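Local coordinates for protein thermosome subunit (Methanococcoides burtonii, PDB 3AQ1) that probably binds unfolded proteins and uses ATP hydrolysis to assist their folding, as a group II chaperonin of the TCP-1 family, at residues K106-A111 with A126-A131; E229-V234 with Q253-K258; E375-L380 with A387-A392. All coordinates share one frame; numbering follows the deposited sequence.

Contact 1 of 3, residues K106-A111 with A126-A131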
loop_
_atom_site.group_PDB
_atom_site.type_symbol
_atom_site.label_atom_id
_atom_site.label_comp_id
_atom_site.label_asym_id
_atom_site.label_seq_id
_atom_site.Cartn_x
_atom_site.Cartn_y
_atom_site.Cartn_z
ATOM N N LYS A 106 9.928 -3.000 12.388
ATOM C CA LYS A 106 10.988 -2.069 12.002
ATOM C C LYS A 106 10.649 -1.393 10.673
ATOM O O LYS A 106 10.813 -0.179 10.527
ATOM C CB LYS A 106 12.330 -2.793 11.892
ATOM C CG LYS A 106 13.553 -1.896 12.000
ATOM C CD LYS A 106 14.755 -2.561 11.334
ATOM C CE LYS A 106 15.997 -2.544 12.205
ATOM N NZ LYS A 106 16.538 -1.175 12.401
ATOM N N ILE A 107 10.183 -2.183 9.709
ATOM C CA ILE A 107 9.767 -1.660 8.410
ATOM C C ILE A 107 8.647 -0.623 8.561
ATOM O O ILE A 107 8.790 0.516 8.118
ATOM C CB ILE A 107 9.382 -2.804 7.441
ATOM C CG1 ILE A 107 10.647 -3.483 6.931
ATOM C CG2 ILE A 107 8.556 -2.304 6.253
ATOM C CD1 ILE A 107 10.386 -4.655 6.033
ATOM N N ALA A 108 7.554 -1.006 9.211
ATOM C CA ALA A 108 6.449 -0.084 9.472
ATOM C C ALA A 108 6.915 1.202 10.164
ATOM O O ALA A 108 6.445 2.290 9.838
ATOM C CB ALA A 108 5.346 -0.769 10.296
ATOM N N GLY A 109 7.830 1.070 11.118
ATOM C CA GLY A 109 8.422 2.223 11.777
ATOM C C GLY A 109 8.894 3.302 10.807
ATOM O O GLY A 109 8.742 4.490 11.074
ATOM N N THR A 110 9.460 2.899 9.674
ATOM C CA THR A 110 10.023 3.859 8.735
ATOM C C THR A 110 8.984 4.821 8.152
ATOM O O THR A 110 9.334 5.913 7.691
ATOM C CB THR A 110 10.764 3.169 7.565
ATOM O OG1 THR A 110 9.817 2.589 6.651
ATOM C CG2 THR A 110 11.732 2.108 8.077
ATOM N N ALA A 111 7.716 4.426 8.160
ATOM C CA ALA A 111 6.664 5.264 7.564
ATOM C C ALA A 111 6.028 6.230 8.569
ATOM O O ALA A 111 5.170 7.047 8.222
ATOM C CB ALA A 111 5.592 4.401 6.876
ATOM N N ALA A 126 3.188 -1.719 15.896
ATOM C CA ALA A 126 2.544 -2.941 16.331
ATOM C C ALA A 126 1.166 -3.084 15.698
ATOM O O ALA A 126 0.786 -4.151 15.232
ATOM C CB ALA A 126 2.429 -2.951 17.838
ATOM N N LEU A 127 0.420 -1.994 15.694
ATOM C CA LEU A 127 -0.929 -2.007 15.174
ATOM C C LEU A 127 -0.890 -2.269 13.671
ATOM O O LEU A 127 -1.648 -3.097 13.170
ATOM C CB LEU A 127 -1.626 -0.682 15.500
ATOM C CG LEU A 127 -3.077 -0.526 15.090
ATOM C CD1 LEU A 127 -3.833 -1.754 15.531
ATOM C CD2 LEU A 127 -3.652 0.727 15.715
ATOM N N THR A 128 -0.002 -1.573 12.961
ATOM C CA THR A 128 0.177 -1.806 11.533
ATOM C C THR A 128 0.431 -3.277 11.201
ATOM O O THR A 128 -0.191 -3.841 10.303
ATOM C CB THR A 128 1.367 -1.042 10.977
ATOM O OG1 THR A 128 1.166 0.360 11.158
ATOM C CG2 THR A 128 1.494 -1.337 9.507
ATOM N N VAL A 129 1.363 -3.885 11.927
ATOM C CA VAL A 129 1.810 -5.239 11.642
ATOM C C VAL A 129 0.710 -6.278 11.926
ATOM O O VAL A 129 0.527 -7.240 11.178
ATOM C CB VAL A 129 3.136 -5.547 12.394
ATOM C CG1 VAL A 129 3.476 -7.027 12.360
ATOM C CG2 VAL A 129 4.275 -4.745 11.794
ATOM N N LYS A 130 -0.040 -6.051 12.994
ATOM C CA LYS A 130 -1.120 -6.938 13.386
ATOM C C LYS A 130 -2.299 -6.886 12.404
ATOM O O LYS A 130 -2.980 -7.885 12.190
ATOM C CB LYS A 130 -1.566 -6.566 14.789
ATOM C CG LYS A 130 -2.737 -7.335 15.318
ATOM C CD LYS A 130 -2.943 -7.001 16.784
ATOM C CE LYS A 130 -4.177 -7.675 17.361
ATOM N NZ LYS A 130 -4.425 -7.204 18.760
ATOM N N ALA A 131 -2.534 -5.715 11.821
ATOM C CA ALA A 131 -3.587 -5.521 10.835
ATOM C C ALA A 131 -3.183 -6.163 9.516
ATOM O O ALA A 131 -3.923 -6.976 8.956
ATOM C CB ALA A 131 -3.852 -4.033 10.636
#
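Ala108 meets Thr128 and Val129 where, in the chaperonin intermediate domain, helix 101-109 packs against helix 121-132. The evidence for a small, apolar interface is direct: within 106-111, the methyl of Ala108 makes every side-chain contact with 126-131, and the two segments together bury just 91 Å². Ala108 CB points at the other helix and lies 4.0 Å from Thr128 CG2, with Thr128 CB at the same range, so the methyl sits against the CB-CG2 bond of the threonine and not against a single atom. Val129 flanks it more loosely, CG2 standing 4.4 Å from Ala108 CB, and also packs on Leu104 and Ile105. The backbones are 6.8 Å apart at their nearest CA atoms, those of Ala108 and Thr128.

The threonine turns its methyl and hydroxyl to different tasks. With chi1 at -61°, OG1 lies beside the backbone N and is hydrogen-bonded to Leu124 O one turn earlier, which leaves CG2, anti to the backbone N, to work in the interface. Helix 332-355 closes over this buried part, Val349 touching Ala108 while Leu342 and Ala345 touch Thr128.

Away from this buried patch the contact opens: Ala126 and Lys130 lie on the solvent-exposed side of their helix, and on the first segment Thr110 and Ala111 are partly exposed. Where the first segment leaves its helix, Ile107 O accepts from Thr110 N and, in the carbonyl plane with a C=O...donor angle of 160°, from Thr110 OG1 at 2.7 Å.

Contact 2 of 3, residues E229-V234 with Q253-K258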
loop_
_atom_site.group_PDB
_atom_site.type_symbol
_atom_site.label_atom_id
_atom_site.label_comp_id
_atom_site.label_asym_id
_atom_site.label_seq_id
_atom_site.Cartn_x
_atom_site.Cartn_y
_atom_site.Cartn_z
ATOM N N GLU A 229 -46.035 0.075 -2.272
ATOM C CA GLU A 229 -45.399 -0.616 -3.387
ATOM C C GLU A 229 -43.880 -0.391 -3.481
ATOM O O GLU A 229 -43.136 -1.285 -3.889
ATOM C CB GLU A 229 -46.085 -0.253 -4.703
ATOM C CG GLU A 229 -47.510 -0.750 -4.779
ATOM C CD GLU A 229 -48.150 -0.457 -6.115
ATOM O OE1 GLU A 229 -47.622 0.423 -6.836
ATOM O OE2 GLU A 229 -49.174 -1.106 -6.441
ATOM N N MET A 230 -43.412 0.796 -3.112
ATOM C CA MET A 230 -41.977 1.033 -3.088
ATOM C C MET A 230 -41.330 0.154 -2.022
ATOM O O MET A 230 -40.409 -0.617 -2.301
ATOM C CB MET A 230 -41.699 2.494 -2.793
ATOM C CG MET A 230 -40.240 2.888 -2.814
ATOM S SD MET A 230 -40.101 4.302 -3.892
ATOM C CE MET A 230 -40.676 3.549 -5.424
ATOM N N ALA A 231 -41.827 0.268 -0.796
ATOM C CA ALA A 231 -41.308 -0.537 0.297
ATOM C C ALA A 231 -41.427 -2.038 0.004
ATOM O O ALA A 231 -40.505 -2.808 0.277
ATOM C CB ALA A 231 -41.999 -0.169 1.608
ATOM N N GLU A 232 -42.553 -2.453 -0.568
ATOM C CA GLU A 232 -42.787 -3.876 -0.811
ATOM C C GLU A 232 -41.740 -4.509 -1.743
ATOM O O GLU A 232 -41.388 -5.683 -1.595
ATOM C CB GLU A 232 -44.205 -4.120 -1.332
ATOM C CG GLU A 232 -44.541 -5.585 -1.481
ATOM C CD GLU A 232 -44.546 -6.315 -0.150
ATOM O OE1 GLU A 232 -44.779 -5.652 0.890
ATOM O OE2 GLU A 232 -44.327 -7.552 -0.151
ATOM N N LYS A 233 -41.231 -3.733 -2.693
ATOM C CA LYS A 233 -40.183 -4.238 -3.572
ATOM C C LYS A 233 -38.884 -4.512 -2.795
ATOM O O LYS A 233 -38.148 -5.436 -3.122
ATOM C CB LYS A 233 -39.942 -3.277 -4.741
ATOM C CG LYS A 233 -41.205 -2.948 -5.540
ATOM C CD LYS A 233 -40.918 -2.002 -6.691
ATOM C CE LYS A 233 -42.119 -1.846 -7.607
ATOM N NZ LYS A 233 -41.918 -0.709 -8.549
ATOM N N VAL A 234 -38.611 -3.717 -1.762
ATOM C CA VAL A 234 -37.471 -3.980 -0.895
ATOM C C VAL A 234 -37.772 -5.183 -0.012
ATOM O O VAL A 234 -36.939 -6.085 0.131
ATOM C CB VAL A 234 -37.101 -2.765 0.009
ATOM C CG1 VAL A 234 -36.038 -3.158 1.007
ATOM C CG2 VAL A 234 -36.631 -1.574 -0.825
ATOM N N GLN A 253 -40.066 3.484 5.596
ATOM C CA GLN A 253 -39.316 2.977 6.727
ATOM C C GLN A 253 -40.229 2.227 7.677
ATOM O O GLN A 253 -39.816 1.265 8.312
ATOM C CB GLN A 253 -38.620 4.096 7.467
ATOM C CG GLN A 253 -37.374 4.607 6.798
ATOM C CD GLN A 253 -36.647 5.578 7.684
ATOM O OE1 GLN A 253 -36.108 6.574 7.226
ATOM N NE2 GLN A 253 -36.650 5.297 8.972
ATOM N N TYR A 254 -41.477 2.665 7.765
ATOM C CA TYR A 254 -42.447 2.019 8.646
ATOM C C TYR A 254 -42.775 0.579 8.206
ATOM O O TYR A 254 -42.779 -0.344 9.018
ATOM C CB TYR A 254 -43.719 2.864 8.755
ATOM C CG TYR A 254 -44.805 2.204 9.567
ATOM C CD1 TYR A 254 -44.662 2.036 10.933
ATOM C CD2 TYR A 254 -45.971 1.731 8.962
ATOM C CE1 TYR A 254 -45.642 1.428 11.677
ATOM C CE2 TYR A 254 -46.956 1.123 9.699
ATOM C CZ TYR A 254 -46.790 0.970 11.062
ATOM O OH TYR A 254 -47.766 0.365 11.826
ATOM N N TYR A 255 -43.039 0.402 6.916
ATOM C CA TYR A 255 -43.281 -0.914 6.330
ATOM C C TYR A 255 -42.070 -1.827 6.427
ATOM O O TYR A 255 -42.194 -3.009 6.766
ATOM C CB TYR A 255 -43.706 -0.765 4.868
ATOM C CG TYR A 255 -44.998 -0.010 4.722
ATOM C CD1 TYR A 255 -46.054 -0.232 5.597
ATOM C CD2 TYR A 255 -45.171 0.920 3.713
ATOM C CE1 TYR A 255 -47.244 0.460 5.477
ATOM C CE2 TYR A 255 -46.360 1.615 3.580
ATOM C CZ TYR A 255 -47.388 1.382 4.465
ATOM O OH TYR A 255 -48.564 2.078 4.332
ATOM N N ILE A 256 -40.901 -1.273 6.115
ATOM C CA ILE A 256 -39.656 -2.018 6.175
ATOM C C ILE A 256 -39.419 -2.424 7.615
ATOM O O ILE A 256 -39.068 -3.566 7.915
ATOM C CB ILE A 256 -38.477 -1.177 5.648
ATOM C CG1 ILE A 256 -38.700 -0.839 4.176
ATOM C CG2 ILE A 256 -37.166 -1.925 5.804
ATOM C CD1 ILE A 256 -37.614 -0.007 3.588
ATOM N N GLU A 257 -39.641 -1.473 8.507
ATOM C CA GLU A 257 -39.499 -1.707 9.931
ATOM C C GLU A 257 -40.453 -2.799 10.408
ATOM O O GLU A 257 -40.056 -3.710 11.147
ATOM C CB GLU A 257 -39.762 -0.412 10.686
ATOM C CG GLU A 257 -39.693 -0.565 12.161
ATOM C CD GLU A 257 -41.027 -0.865 12.761
ATOM O OE1 GLU A 257 -41.955 -0.052 12.577
ATOM O OE2 GLU A 257 -41.140 -1.912 13.427
ATOM N N LYS A 258 -41.710 -2.709 9.985
ATOM C CA LYS A 258 -42.695 -3.705 10.394
ATOM C C LYS A 258 -42.345 -5.101 9.878
ATOM O O LYS A 258 -42.632 -6.088 10.542
ATOM C CB LYS A 258 -44.138 -3.281 10.055
ATOM C CG LYS A 258 -44.784 -2.343 11.111
ATOM C CD LYS A 258 -44.789 -2.999 12.500
ATOM C CE LYS A 258 -44.958 -2.008 13.647
ATOM N NZ LYS A 258 -44.241 -2.457 14.896
#
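Tyr255 OH is hydrogen-bonded to Arg228 NE, just ahead of the segment 229-234, while the other end of the same side chain packs on Ala231 of that segment. The tyrosine therefore spans the helix pair, tied by its hydroxyl and pressed in at its base. Ala231 CB lies 3.7 Å from Tyr255 CB and 4.0 Å from Tyr255 CD2, near the plane of the ring, so the methyl touches the ring edge. A chi1 of -63° sets CG beside the backbone N, anti to the carbonyl carbon, and carries the ring past Ala231 toward Arg228.

Further along, Ile256 supplies the second apolar layer. Its CA-CB bond does not aim at the partner helix, but the extended chain brings its end closer: CG1 reaches Ala231 CB at 4.2 Å, and CD1 reaches Val234 CG1 at 4.4 Å. Ala231 is thus shared by two side chains, and the axes of the short segments come within 8.9 Å, crossing at -35° with both helices running in broadly the same direction.

That shared direction fits consecutive beta-alpha-beta crossovers in the apical domain: helix 226-235 links the parallel strands 184-193 and 241-244, and helix 250-258 leads from 241-244 to 262-264. Helix 226-235 rests on the sheet through Val234, which touches Leu191 and Leu193 of strand 184-193, while Ile256 packs on Ile261 in the loop before strand 262-264.

Contact 3 of 3, residues E375-L380 with A387-A392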
loop_
_atom_site.group_PDB
_atom_site.type_symbol
_atom_site.label_atom_id
_atom_site.label_comp_id
_atom_site.label_asym_id
_atom_site.label_seq_id
_atom_site.Cartn_x
_atom_site.Cartn_y
_atom_site.Cartn_z
ATOM N N GLU A 375 32.153 -5.892 -12.452
ATOM C CA GLU A 375 32.780 -7.202 -12.477
ATOM C C GLU A 375 32.222 -7.986 -13.662
ATOM O O GLU A 375 32.974 -8.608 -14.419
ATOM C CB GLU A 375 32.544 -7.948 -11.159
ATOM C CG GLU A 375 33.751 -7.953 -10.228
ATOM C CD GLU A 375 33.371 -7.852 -8.754
ATOM O OE1 GLU A 375 32.171 -7.688 -8.448
ATOM O OE2 GLU A 375 34.275 -7.928 -7.895
ATOM N N TYR A 376 30.904 -7.934 -13.827
ATOM C CA TYR A 376 30.241 -8.568 -14.961
ATOM C C TYR A 376 30.797 -8.012 -16.269
ATOM O O TYR A 376 31.152 -8.770 -17.172
ATOM C CB TYR A 376 28.728 -8.341 -14.885
ATOM C CG TYR A 376 27.913 -9.150 -15.868
ATOM C CD1 TYR A 376 27.791 -10.527 -15.730
ATOM C CD2 TYR A 376 27.246 -8.539 -16.924
ATOM C CE1 TYR A 376 27.037 -11.279 -16.627
ATOM C CE2 TYR A 376 26.487 -9.282 -17.829
ATOM C CZ TYR A 376 26.388 -10.655 -17.673
ATOM O OH TYR A 376 25.640 -11.406 -18.555
ATOM N N ALA A 377 30.878 -6.686 -16.358
ATOM C CA ALA A 377 31.404 -6.013 -17.543
ATOM C C ALA A 377 32.668 -6.690 -18.056
ATOM O O ALA A 377 32.788 -6.975 -19.245
ATOM C CB ALA A 377 31.677 -4.544 -17.250
ATOM N N SER A 378 33.607 -6.948 -17.152
ATOM C CA SER A 378 34.868 -7.588 -17.513
ATOM C C SER A 378 34.687 -8.953 -18.184
ATOM O O SER A 378 35.389 -9.276 -19.142
ATOM C CB SER A 378 35.765 -7.719 -16.285
ATOM O OG SER A 378 36.224 -6.447 -15.871
ATOM N N THR A 379 33.746 -9.748 -17.686
ATOM C CA THR A 379 33.526 -11.091 -18.221
ATOM C C THR A 379 32.733 -11.065 -19.524
ATOM O O THR A 379 32.307 -12.107 -20.024
ATOM C CB THR A 379 32.799 -12.000 -17.210
ATOM O OG1 THR A 379 31.385 -11.771 -17.284
ATOM C CG2 THR A 379 33.300 -11.734 -15.792
ATOM N N LEU A 380 32.525 -9.869 -20.063
ATOM C CA LEU A 380 31.904 -9.721 -21.373
ATOM C C LEU A 380 32.936 -9.257 -22.396
ATOM O O LEU A 380 34.062 -8.903 -22.039
ATOM C CB LEU A 380 30.730 -8.745 -21.316
ATOM C CG LEU A 380 29.426 -9.344 -20.800
ATOM C CD1 LEU A 380 28.342 -8.283 -20.744
ATOM C CD2 LEU A 380 29.000 -10.507 -21.681
ATOM N N ALA A 387 29.308 -0.658 -23.120
ATOM C CA ALA A 387 27.953 -0.212 -22.822
ATOM C C ALA A 387 27.502 -0.604 -21.421
ATOM O O ALA A 387 26.992 0.231 -20.668
ATOM C CB ALA A 387 26.985 -0.756 -23.858
ATOM N N VAL A 388 27.673 -1.880 -21.087
ATOM C CA VAL A 388 27.311 -2.375 -19.766
ATOM C C VAL A 388 28.194 -1.753 -18.687
ATOM O O VAL A 388 27.739 -1.425 -17.593
ATOM C CB VAL A 388 27.394 -3.900 -19.709
ATOM C CG1 VAL A 388 27.333 -4.373 -18.279
ATOM C CG2 VAL A 388 26.263 -4.493 -20.516
ATOM N N SER A 389 29.464 -1.582 -19.017
ATOM C CA SER A 389 30.396 -0.924 -18.124
ATOM C C SER A 389 29.904 0.492 -17.812
ATOM O O SER A 389 29.941 0.936 -16.665
ATOM C CB SER A 389 31.792 -0.896 -18.756
ATOM O OG SER A 389 32.756 -0.418 -17.841
ATOM N N LYS A 390 29.437 1.197 -18.837
ATOM C CA LYS A 390 28.966 2.563 -18.656
ATOM C C LYS A 390 27.672 2.596 -17.853
ATOM O O LYS A 390 27.419 3.547 -17.116
ATOM C CB LYS A 390 28.798 3.272 -20.001
ATOM C CG LYS A 390 30.113 3.762 -20.617
ATOM C CD LYS A 390 30.697 4.934 -19.830
ATOM C CE LYS A 390 31.983 5.472 -20.455
ATOM N NZ LYS A 390 32.405 6.762 -19.822
ATOM N N PHE A 391 26.857 1.552 -17.982
ATOM C CA PHE A 391 25.643 1.450 -17.182
ATOM C C PHE A 391 26.064 1.384 -15.721
ATOM O O PHE A 391 25.677 2.230 -14.909
ATOM C CB PHE A 391 24.829 0.213 -17.574
ATOM C CG PHE A 391 23.404 0.214 -17.059
ATOM C CD1 PHE A 391 23.117 -0.148 -15.765
ATOM C CD2 PHE A 391 22.353 0.532 -17.889
ATOM C CE1 PHE A 391 21.805 -0.170 -15.302
ATOM C CE2 PHE A 391 21.041 0.512 -17.425
ATOM C CZ PHE A 391 20.772 0.158 -16.135
ATOM N N ALA A 392 26.882 0.388 -15.396
ATOM C CA ALA A 392 27.360 0.214 -14.030
ATOM C C ALA A 392 27.963 1.505 -13.457
ATOM O O ALA A 392 27.952 1.715 -12.253
ATOM C CB ALA A 392 28.354 -0.935 -13.956
#
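Val388 is the residue around which Tyr376, Ala377 and Leu380 gather, in a helical hairpin of the chaperonin equatorial domain: helix 364-378 ends, a short connection turns the chain, and helix 383-394 runs back in roughly the opposite sense. Its CA-CB bond points at the first helix, and from CB the two methyl branches separate. CG1, anti to the backbone N (chi1 167°), takes one direction and approaches Tyr376 CD2 at 4.4 Å, coming in near the plane of the ring and therefore at its edge. The same CG1 is 4.5 Å from Ala377 CB, so it sits where the aromatic edge and the alanine methyl meet. CG2 takes the other branch and finds Leu380 CD1 at 4.3 Å. Both methyl tips thus have apolar partners from the opposing segment, at distances that mark contact without close interlocking.

One residue on, the helices come nearer. Ala377 CB lies 3.9 Å from both CA and CB of Ser389, and the CA atoms of Ala377 and Ser389 are 5.2 Å apart, consistent with the small alanine side chain allowing a close approach. The back of helix 383-394 is turned to the rest of the domain, where Phe391 packs on helices 45-65 and 71-92.

Leu380 meets Val388 from beyond the helix end, Thr379 being the first residue to leave helical angles. At that end Thr379 OG1 donates to a lone pair of Tyr376 O at 3.0 Å, in the carbonyl plane.

In the fold
The contacts follow one another in series along the chain, each closing before the next opens, and each pairs two neighbouring helices. By comparison with the family architecture, contact 1 belongs to the intermediate domain, contact 2 to the apical domain and contact 3 to the equatorial domain. Their spacing agrees: the centre of contact 1 lies about 46 Å from that of contact 2 and about 39 Å from that of contact 3, while contacts 2 and 3 have their centres about 75 Å apart, on opposite sides of the chain's centre. None touches another. Each thus appears to lie within a single domain of this elongated open-state monomer.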